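PDB 3U52: phenol hydroxylase component phL from Pseudomonas stutzeri, which probably serves as a subunit of the phenol hydroxylase complex, which adds oxygen to phenol and related aromatic compounds. Local coordinates for residues R88-C102 with D245-E259. Numbering follows the deposited sequence.
Sequences RAKMQESAETSFGFC and DVSMLTEFMRDWYKE
Leu249 lays its CD2 methyl almost centrally over one face of the Phe99 ring, 3.8 Å from the centroid, while Ala95 O sits in plane at that ring's edge. One face of Phe252 carries the Met91 CE methyl, offset toward the rim, with CE 3.6 Å from Phe252 CE1; Gln92 N lies near the ring's plane at its edge. With CG anti to the backbone N (chi1 -177°), the Phe252 ring is carried toward helix 88-102, where Met91 can cap it. The guanidinium of Arg88 takes the Glu259 carboxylate at its edge, nearly coplanar: NH1 meets OE1 at 2.9 Å and NH2 meets OE2 at 2.7 Å, an end-on pair of nearly straight bonds. Phe252, Trp256 and Glu259 illustrate antiparallel helix packing in this mainly helical hydroxylase fold: the axes of 88-102 and 251-259 approach to 10.3 Å, their directions 158° apart. The latter helix also brings Tyr257 to a xenon site. Arg77 also bridges Glu259, and Asp159 binds both Arg88 NE and Trp256 NE1. A leucine in place of Arg88 would probably cost Glu259 its two-pronged mate and Asp159 a salt bridge. From the short helix 246-249, which also supplies Leu249, Met248 SD abuts Cys102 SG at 3.4 Å and makes an oblique Met-aromatic contact with Phe101.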
loop_
_atom_site.group_PDB
_atom_site.type_symbol
_atom_site.label_atom_id
_atom_site.label_comp_id
_atom_site.label_asym_id
_atom_site.label_seq_id
_atom_site.Cartn_x
_atom_site.Cartn_y
_atom_site.Cartn_z
ATOM N N ARG D 88 -5.929 6.074 -16.156
ATOM C CA ARG D 88 -5.244 5.764 -17.400
ATOM C C ARG D 88 -4.593 4.361 -17.465
ATOM O O ARG D 88 -4.533 3.739 -18.534
ATOM C CB ARG D 88 -4.196 6.838 -17.690
ATOM C CG ARG D 88 -4.874 8.223 -17.941
ATOM C CD ARG D 88 -5.577 8.225 -19.305
ATOM N NE ARG D 88 -6.287 9.514 -19.519
ATOM C CZ ARG D 88 -7.521 9.800 -19.131
ATOM N NH1 ARG D 88 -8.258 8.902 -18.502
ATOM N NH2 ARG D 88 -8.020 11.021 -19.367
ATOM N N ALA D 89 -4.013 3.919 -16.352
ATOM C CA ALA D 89 -3.385 2.588 -16.280
ATOM C C ALA D 89 -4.381 1.503 -16.610
ATOM O O ALA D 89 -4.017 0.547 -17.275
ATOM C CB ALA D 89 -2.802 2.339 -14.891
ATOM N N LYS D 90 -5.584 1.611 -16.074
ATOM C CA LYS D 90 -6.693 0.685 -16.372
ATOM C C LYS D 90 -7.037 0.693 -17.862
ATOM O O LYS D 90 -7.193 -0.373 -18.481
ATOM C CB LYS D 90 -7.911 1.122 -15.579
ATOM C CG LYS D 90 -9.139 0.214 -15.674
ATOM C CD LYS D 90 -10.312 0.840 -14.879
ATOM C CE LYS D 90 -11.543 -0.101 -14.786
ATOM N NZ LYS D 90 -12.334 0.078 -13.496
ATOM N N MET D 91 -7.171 1.893 -18.442
ATOM C CA MET D 91 -7.436 2.041 -19.872
ATOM C C MET D 91 -6.366 1.452 -20.753
ATOM O O MET D 91 -6.696 0.786 -21.746
ATOM C CB MET D 91 -7.603 3.509 -20.247
ATOM C CG MET D 91 -8.885 4.116 -19.783
ATOM S SD MET D 91 -9.001 5.888 -20.034
ATOM C CE MET D 91 -9.066 5.974 -21.816
ATOM N N GLN D 92 -5.091 1.709 -20.441
ATOM C CA GLN D 92 -3.988 1.219 -21.309
ATOM C C GLN D 92 -3.854 -0.302 -21.262
ATOM O O GLN D 92 -3.385 -0.914 -22.230
ATOM C CB GLN D 92 -2.616 1.928 -21.065
ATOM C CG GLN D 92 -1.922 1.640 -19.734
ATOM C CD GLN D 92 -1.269 0.237 -19.636
ATOM O OE1 GLN D 92 -0.544 -0.211 -20.526
ATOM N NE2 GLN D 92 -1.544 -0.454 -18.542
ATOM N N GLU D 93 -4.286 -0.903 -20.143
ATOM C CA GLU D 93 -4.281 -2.364 -20.022
ATOM C C GLU D 93 -5.060 -3.001 -21.166
ATOM O O GLU D 93 -4.529 -3.900 -21.844
ATOM C CB GLU D 93 -4.786 -2.867 -18.652
ATOM C CG GLU D 93 -4.747 -4.397 -18.535
ATOM C CD GLU D 93 -3.326 -4.982 -18.651
ATOM O OE1 GLU D 93 -3.145 -6.001 -19.368
ATOM O OE2 GLU D 93 -2.395 -4.419 -18.026
ATOM N N SER D 94 -6.272 -2.507 -21.402
ATOM C CA SER D 94 -7.102 -3.053 -22.469
ATOM C C SER D 94 -6.528 -2.688 -23.839
ATOM O O SER D 94 -6.637 -3.469 -24.779
ATOM C CB SER D 94 -8.537 -2.505 -22.362
ATOM O OG SER D 94 -9.201 -2.986 -21.208
ATOM N N ALA D 95 -5.944 -1.489 -23.970
ATOM C CA ALA D 95 -5.435 -1.058 -25.272
ATOM C C ALA D 95 -4.214 -1.862 -25.651
ATOM O O ALA D 95 -4.083 -2.236 -26.788
ATOM C CB ALA D 95 -5.142 0.447 -25.268
ATOM N N GLU D 96 -3.335 -2.167 -24.702
ATOM C CA GLU D 96 -2.106 -2.940 -24.971
ATOM C C GLU D 96 -2.419 -4.367 -25.405
ATOM O O GLU D 96 -1.765 -4.927 -26.257
ATOM C CB GLU D 96 -1.181 -3.029 -23.754
ATOM C CG GLU D 96 -0.441 -1.722 -23.457
ATOM C CD GLU D 96 0.234 -1.098 -24.683
ATOM O OE1 GLU D 96 1.016 -1.798 -25.369
ATOM O OE2 GLU D 96 -0.010 0.102 -24.928
ATOM N N THR D 97 -3.437 -4.928 -24.780
ATOM C CA THR D 97 -3.899 -6.277 -25.098
ATOM C C THR D 97 -4.559 -6.333 -26.487
ATOM O O THR D 97 -4.348 -7.285 -27.212
ATOM C CB THR D 97 -4.836 -6.735 -23.959
ATOM O OG1 THR D 97 -3.978 -7.225 -22.915
ATOM C CG2 THR D 97 -5.732 -7.818 -24.392
ATOM N N SER D 98 -5.308 -5.290 -26.857
ATOM C CA SER D 98 -5.902 -5.215 -28.219
ATOM C C SER D 98 -4.848 -5.070 -29.303
ATOM O O SER D 98 -4.962 -5.680 -30.341
ATOM C CB SER D 98 -6.925 -4.109 -28.304
ATOM O OG SER D 98 -7.944 -4.404 -27.385
ATOM N N PHE D 99 -3.820 -4.251 -29.049
ATOM C CA PHE D 99 -2.641 -4.164 -29.940
ATOM C C PHE D 99 -1.892 -5.485 -30.111
ATOM O O PHE D 99 -1.526 -5.850 -31.224
ATOM C CB PHE D 99 -1.682 -2.996 -29.515
ATOM C CG PHE D 99 -2.063 -1.684 -30.109
ATOM C CD1 PHE D 99 -3.080 -0.925 -29.552
ATOM C CD2 PHE D 99 -1.460 -1.254 -31.294
ATOM C CE1 PHE D 99 -3.486 0.274 -30.134
ATOM C CE2 PHE D 99 -1.867 -0.064 -31.899
ATOM C CZ PHE D 99 -2.873 0.703 -31.327
ATOM N N GLY D 100 -1.647 -6.194 -29.016
ATOM C CA GLY D 100 -0.971 -7.499 -29.087
ATOM C C GLY D 100 -1.768 -8.524 -29.893
ATOM O O GLY D 100 -1.200 -9.262 -30.662
ATOM N N PHE D 101 -3.078 -8.550 -29.695
ATOM C CA PHE D 101 -4.021 -9.412 -30.419
ATOM C C PHE D 101 -4.023 -9.131 -31.942
ATOM O O PHE D 101 -3.992 -10.047 -32.733
ATOM C CB PHE D 101 -5.387 -9.154 -29.807
ATOM C CG PHE D 101 -6.496 -9.994 -30.343
ATOM C CD1 PHE D 101 -6.782 -11.247 -29.774
ATOM C CD2 PHE D 101 -7.326 -9.507 -31.341
ATOM C CE1 PHE D 101 -7.865 -12.000 -30.232
ATOM C CE2 PHE D 101 -8.395 -10.257 -31.812
ATOM C CZ PHE D 101 -8.675 -11.490 -31.252
ATOM N N CYS D 102 -4.050 -7.860 -32.350
ATOM C CA CYS D 102 -4.045 -7.515 -33.776
ATOM C C CYS D 102 -2.688 -7.851 -34.402
ATOM O O CYS D 102 -2.626 -8.352 -35.516
ATOM C CB CYS D 102 -4.410 -6.047 -33.989
ATOM S SG CYS D 102 -6.119 -5.642 -33.496
ATOM N N ASP D 245 -11.494 -4.185 -38.258
ATOM C CA ASP D 245 -10.631 -4.536 -37.114
ATOM C C ASP D 245 -9.877 -3.355 -36.453
ATOM O O ASP D 245 -9.545 -3.422 -35.293
ATOM C CB ASP D 245 -9.687 -5.695 -37.466
ATOM C CG ASP D 245 -10.459 -7.024 -37.752
ATOM O OD1 ASP D 245 -11.672 -7.091 -37.478
ATOM O OD2 ASP D 245 -9.850 -8.003 -38.245
ATOM N N VAL D 246 -9.649 -2.261 -37.163
ATOM C CA VAL D 246 -9.046 -1.077 -36.515
ATOM C C VAL D 246 -9.916 -0.465 -35.414
ATOM O O VAL D 246 -9.408 0.282 -34.617
ATOM C CB VAL D 246 -8.631 0.059 -37.513
ATOM C CG1 VAL D 246 -7.847 -0.513 -38.673
ATOM C CG2 VAL D 246 -9.842 0.797 -37.986
ATOM N N SER D 247 -11.207 -0.779 -35.368
ATOM C CA SER D 247 -12.098 -0.330 -34.287
ATOM C C SER D 247 -11.628 -0.720 -32.884
ATOM O O SER D 247 -11.876 -0.016 -31.921
ATOM C CB SER D 247 -13.489 -0.921 -34.444
ATOM O OG SER D 247 -14.242 -0.248 -35.412
ATOM N N MET D 248 -11.016 -1.883 -32.763
ATOM C CA MET D 248 -10.591 -2.312 -31.459
ATOM C C MET D 248 -9.362 -1.523 -31.059
ATOM O O MET D 248 -9.091 -1.357 -29.859
ATOM C CB MET D 248 -10.366 -3.836 -31.402
ATOM C CG MET D 248 -9.225 -4.385 -32.256
ATOM S SD MET D 248 -9.119 -6.232 -32.097
ATOM C CE MET D 248 -10.420 -6.795 -33.175
ATOM N N LEU D 249 -8.637 -1.002 -32.049
ATOM C CA LEU D 249 -7.459 -0.154 -31.762
ATOM C C LEU D 249 -7.791 1.286 -31.396
ATOM O O LEU D 249 -6.990 1.976 -30.799
ATOM C CB LEU D 249 -6.451 -0.236 -32.907
ATOM C CG LEU D 249 -6.069 -1.670 -33.304
ATOM C CD1 LEU D 249 -5.086 -1.639 -34.476
ATOM C CD2 LEU D 249 -5.441 -2.415 -32.095
ATOM N N THR D 250 -8.993 1.739 -31.711
ATOM C CA THR D 250 -9.350 3.132 -31.474
ATOM C C THR D 250 -10.372 3.238 -30.362
ATOM O O THR D 250 -10.995 4.287 -30.176
ATOM C CB THR D 250 -9.906 3.764 -32.776
ATOM O OG1 THR D 250 -10.971 2.943 -33.241
ATOM C CG2 THR D 250 -8.800 3.808 -33.886
ATOM N N GLU D 251 -10.577 2.153 -29.609
ATOM C CA GLU D 251 -11.577 2.220 -28.556
ATOM C C GLU D 251 -11.042 3.132 -27.442
ATOM O O GLU D 251 -11.792 3.817 -26.784
ATOM C CB GLU D 251 -11.945 0.804 -28.027
ATOM C CG GLU D 251 -13.169 0.744 -27.042
ATOM C CD GLU D 251 -14.561 1.079 -27.646
ATOM O OE1 GLU D 251 -14.752 1.124 -28.888
ATOM O OE2 GLU D 251 -15.495 1.281 -26.846
ATOM N N PHE D 252 -9.738 3.130 -27.230
ATOM C CA PHE D 252 -9.152 4.035 -26.264
ATOM C C PHE D 252 -9.652 5.487 -26.534
ATOM O O PHE D 252 -10.089 6.191 -25.623
ATOM C CB PHE D 252 -7.617 3.932 -26.310
ATOM C CG PHE D 252 -6.929 4.785 -25.278
ATOM C CD1 PHE D 252 -6.535 4.224 -24.041
ATOM C CD2 PHE D 252 -6.666 6.146 -25.530
ATOM C CE1 PHE D 252 -5.877 5.014 -23.052
ATOM C CE2 PHE D 252 -6.020 6.963 -24.556
ATOM C CZ PHE D 252 -5.643 6.398 -23.302
ATOM N N MET D 253 -9.636 5.898 -27.807
ATOM C CA MET D 253 -9.981 7.268 -28.222
ATOM C C MET D 253 -11.453 7.559 -27.985
ATOM O O MET D 253 -11.807 8.684 -27.593
ATOM C CB MET D 253 -9.660 7.485 -29.712
ATOM C CG MET D 253 -8.195 7.549 -30.102
ATOM S SD MET D 253 -7.260 6.033 -29.923
ATOM C CE MET D 253 -6.335 6.104 -31.478
ATOM N N ARG D 254 -12.339 6.590 -28.233
ATOM C CA ARG D 254 -13.765 6.813 -27.916
ATOM C C ARG D 254 -14.066 6.952 -26.415
ATOM O O ARG D 254 -14.838 7.850 -26.002
ATOM C CB ARG D 254 -14.693 5.763 -28.560
ATOM C CG ARG D 254 -14.866 5.939 -30.068
ATOM C CD ARG D 254 -15.789 4.831 -30.680
ATOM N NE ARG D 254 -15.124 3.529 -30.613
ATOM C CZ ARG D 254 -14.254 3.106 -31.520
ATOM N NH1 ARG D 254 -14.004 3.875 -32.569
ATOM N NH2 ARG D 254 -13.638 1.916 -31.377
ATOM N N ASP D 255 -13.471 6.069 -25.602
ATOM C CA ASP D 255 -13.590 6.179 -24.154
ATOM C C ASP D 255 -12.994 7.506 -23.638
ATOM O O ASP D 255 -13.598 8.176 -22.791
ATOM C CB ASP D 255 -12.865 4.978 -23.474
ATOM C CG ASP D 255 -13.685 3.653 -23.561
ATOM O OD1 ASP D 255 -14.884 3.719 -23.943
ATOM O OD2 ASP D 255 -13.124 2.545 -23.281
ATOM N N TRP D 256 -11.799 7.856 -24.122
ATOM C CA TRP D 256 -11.139 9.124 -23.752
ATOM C C TRP D 256 -12.049 10.336 -24.039
ATOM O O TRP D 256 -12.266 11.212 -23.183
ATOM C CB TRP D 256 -9.774 9.290 -24.480
ATOM C CG TRP D 256 -9.171 10.639 -24.229
ATOM C CD1 TRP D 256 -8.435 11.006 -23.135
ATOM C CD2 TRP D 256 -9.346 11.844 -25.016
ATOM N NE1 TRP D 256 -8.099 12.343 -23.214
ATOM C CE2 TRP D 256 -8.629 12.880 -24.356
ATOM C CE3 TRP D 256 -9.974 12.130 -26.247
ATOM C CZ2 TRP D 256 -8.552 14.190 -24.865
ATOM C CZ3 TRP D 256 -9.922 13.446 -26.742
ATOM C CH2 TRP D 256 -9.221 14.460 -26.036
ATOM N N TYR D 257 -12.590 10.364 -25.251
ATOM C CA TYR D 257 -13.426 11.457 -25.700
ATOM C C TYR D 257 -14.639 11.628 -24.849
ATOM O O TYR D 257 -14.925 12.752 -24.435
ATOM C CB TYR D 257 -13.850 11.292 -27.149
ATOM C CG TYR D 257 -14.655 12.463 -27.639
ATOM C CD1 TYR D 257 -14.080 13.717 -27.744
ATOM C CD2 TYR D 257 -16.018 12.315 -27.946
ATOM C CE1 TYR D 257 -14.809 14.792 -28.183
ATOM C CE2 TYR D 257 -16.770 13.391 -28.389
ATOM C CZ TYR D 257 -16.140 14.632 -28.507
ATOM O OH TYR D 257 -16.814 15.727 -28.919
ATOM N N LYS D 258 -15.346 10.529 -24.567
ATOM C CA LYS D 258 -16.537 10.577 -23.711
ATOM C C LYS D 258 -16.232 11.182 -22.337
ATOM O O LYS D 258 -17.010 11.999 -21.809
ATOM C CB LYS D 258 -17.113 9.161 -23.522
ATOM C CG LYS D 258 -17.814 8.644 -24.776
ATOM C CD LYS D 258 -19.021 9.614 -25.109
ATOM C CE LYS D 258 -19.108 10.065 -26.596
ATOM N NZ LYS D 258 -20.129 9.316 -27.403
ATOM N N GLU D 259 -15.112 10.772 -21.759
ATOM C CA GLU D 259 -14.688 11.313 -20.453
ATOM C C GLU D 259 -14.322 12.805 -20.547
ATOM O O GLU D 259 -14.542 13.555 -19.622
ATOM C CB GLU D 259 -13.519 10.472 -19.905
ATOM C CG GLU D 259 -12.916 11.009 -18.596
ATOM C CD GLU D 259 -11.422 10.692 -18.474
ATOM O OE1 GLU D 259 -11.097 9.542 -18.080
ATOM O OE2 GLU D 259 -10.578 11.592 -18.795
#